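Local coordinates for secondary thiamine-phosphate synthase enzyme (Thermus thermophilus, PDB 2CU5), which probably acts as a secondary thiamine-phosphate synthase and belongs to the UPF0047 (YjbQ) family, at the interface of chains A and B. Numbering follows the deposited sequence. Chains: chain A/B, Conserved Hypothetical Protein TT1486.

The interface of chains A and B. Residues chain A 47, 96, 105, 109; chain B 37-38, 40-41, 92.
The side-chain amide nitrogen NE2 of A:Gln109 is gripped from several directions where chain A meets chain B. It gives a hydrogen bond of 3.2 Å to the backbone carbonyl O of B:Val38, arriving in the carbonyl plane on a lone pair, although that oxygen is tilted from the glutamine's own amide plane. A straighter bond, 164° at the hydrogen, joins A:Gln109 NE2 to water 1 at 2.8 Å. Water 1 also bonds the carbonyl O of B:His40 at 2.7 Å. On the other chain, water 1 meets the carbonyl O of A:Val47 at 2.9 Å, tying both backbones to one amide. Glutamine suits this place because its chain, extended beyond CG, carries an N-H donor to the B:Val38 carbonyl and the water; B:His40 O is reached mainly through the water, the direct bond being weak. Replacing this glutamine by alanine removes the amide and would probably leave the B:Val38 carbonyl without this donor and the water with one partner fewer.

At the other end of the amide, OE1 of A:Gln109 lies 3.4 Å from CZ of B:Phe37, the amide and ring planes being turned 46° apart. With its CG anti to the backbone N (chi1 177°), the phenylalanine sends its ring out toward chain A, where a large flat group can meet both the amide and aliphatic carbons. Methyl CD2 of A:Leu96 lies over the ring's rim, 3.7 Å from CE1 of B:Phe37. Methyl CG2 of B:Thr41 lies alongside CG of A:Gln109 (3.7 Å), packing against the aliphatic part of the chain. The beta-branched A:Val47 and B:Val92 meet through CB of A:Val47 and CG2 of B:Val92 at 4.0 Å, compact groups beside the water.

The patch belongs to an assembly of three copies and may reflect a natural trimer. Chain A supplies strands 43-48 and 93-99 and the loop just before strand 110-115; chain B supplies the end of strand 32-37, the loop following it, and the turn between helix 81-90 and strand 93-99.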
loop_
_atom_site.group_PDB
_atom_site.type_symbol
_atom_site.label_atom_id
_atom_site.label_comp_id
_atom_site.label_asym_id
_atom_site.label_seq_id
_atom_site.Cartn_x
_atom_site.Cartn_y
_atom_site.Cartn_z
ATOM N N VAL A 47 8.242 2.830 3.776
ATOM C CA VAL A 47 8.893 3.075 5.052
ATOM C C VAL A 47 9.620 1.771 5.361
ATOM O O VAL A 47 8.991 0.724 5.505
ATOM C CB VAL A 47 7.880 3.361 6.182
ATOM C CG1 VAL A 47 8.619 3.459 7.505
ATOM C CG2 VAL A 47 7.121 4.664 5.901
ATOM N N LEU A 96 2.031 9.859 7.406
ATOM C CA LEU A 96 2.853 9.717 8.599
ATOM C C LEU A 96 2.611 10.800 9.644
ATOM O O LEU A 96 2.143 11.893 9.328
ATOM C CB LEU A 96 4.329 9.742 8.193
ATOM C CG LEU A 96 4.754 8.710 7.139
ATOM C CD1 LEU A 96 6.023 9.165 6.435
ATOM C CD2 LEU A 96 4.951 7.355 7.810
ATOM N N LEU A 105 8.701 8.030 13.879
ATOM C CA LEU A 105 8.935 6.719 13.289
ATOM C C LEU A 105 9.522 5.730 14.281
ATOM O O LEU A 105 10.001 6.117 15.349
ATOM C CB LEU A 105 9.905 6.872 12.117
ATOM C CG LEU A 105 9.501 7.901 11.060
ATOM C CD1 LEU A 105 10.654 8.154 10.102
ATOM C CD2 LEU A 105 8.275 7.388 10.320
ATOM N N GLN A 109 13.102 2.753 11.284
ATOM C CA GLN A 109 12.381 3.202 10.097
ATOM C C GLN A 109 12.885 4.508 9.502
ATOM O O GLN A 109 13.296 5.419 10.218
ATOM C CB GLN A 109 10.890 3.377 10.403
ATOM C CG GLN A 109 10.120 2.109 10.724
ATOM C CD GLN A 109 8.661 2.416 11.011
ATOM O OE1 GLN A 109 8.356 3.309 11.801
ATOM N NE2 GLN A 109 7.752 1.683 10.369
ATOM N N PHE B 37 -0.826 2.818 12.284
ATOM C CA PHE B 37 0.556 2.718 11.824
ATOM C C PHE B 37 1.380 1.767 12.691
ATOM O O PHE B 37 1.250 1.765 13.909
ATOM C CB PHE B 37 1.166 4.129 11.864
ATOM C CG PHE B 37 2.622 4.193 11.494
ATOM C CD1 PHE B 37 3.020 4.163 10.160
ATOM C CD2 PHE B 37 3.595 4.332 12.480
ATOM C CE1 PHE B 37 4.363 4.274 9.816
ATOM C CE2 PHE B 37 4.943 4.443 12.146
ATOM C CZ PHE B 37 5.329 4.415 10.809
ATOM N N VAL B 38 2.209 0.933 12.067
ATOM C CA VAL B 38 3.076 0.048 12.837
ATOM C C VAL B 38 4.483 0.589 12.686
ATOM O O VAL B 38 4.986 0.724 11.571
ATOM C CB VAL B 38 3.032 -1.429 12.349
ATOM C CG1 VAL B 38 1.732 -2.065 12.780
ATOM C CG2 VAL B 38 3.199 -1.506 10.837
ATOM N N HIS B 40 7.269 -0.550 12.736
ATOM C CA HIS B 40 8.128 -1.713 12.553
ATOM C C HIS B 40 8.396 -1.949 11.079
ATOM O O HIS B 40 7.625 -1.514 10.231
ATOM C CB HIS B 40 7.444 -2.944 13.144
ATOM C CG HIS B 40 6.980 -2.758 14.553
ATOM N ND1 HIS B 40 7.851 -2.625 15.611
ATOM C CD2 HIS B 40 5.734 -2.682 15.078
ATOM C CE1 HIS B 40 7.162 -2.476 16.729
ATOM N NE2 HIS B 40 5.876 -2.510 16.432
ATOM N N THR B 41 9.475 -2.664 10.777
ATOM C CA THR B 41 9.835 -2.926 9.392
ATOM C C THR B 41 9.695 -4.390 8.974
ATOM O O THR B 41 9.972 -4.721 7.822
ATOM C CB THR B 41 11.292 -2.501 9.107
ATOM O OG1 THR B 41 12.171 -3.224 9.974
ATOM C CG2 THR B 41 11.475 -0.996 9.339
ATOM N N VAL B 92 2.637 -0.352 5.878
ATOM C CA VAL B 92 2.675 -0.204 7.326
ATOM C C VAL B 92 1.679 0.795 7.919
ATOM O O VAL B 92 1.803 1.177 9.085
ATOM C CB VAL B 92 4.096 0.169 7.805
ATOM C CG1 VAL B 92 5.083 -0.915 7.373
ATOM C CG2 VAL B 92 4.515 1.519 7.228
HETATM O O HOH W 1 8.565 0.059 8.270
#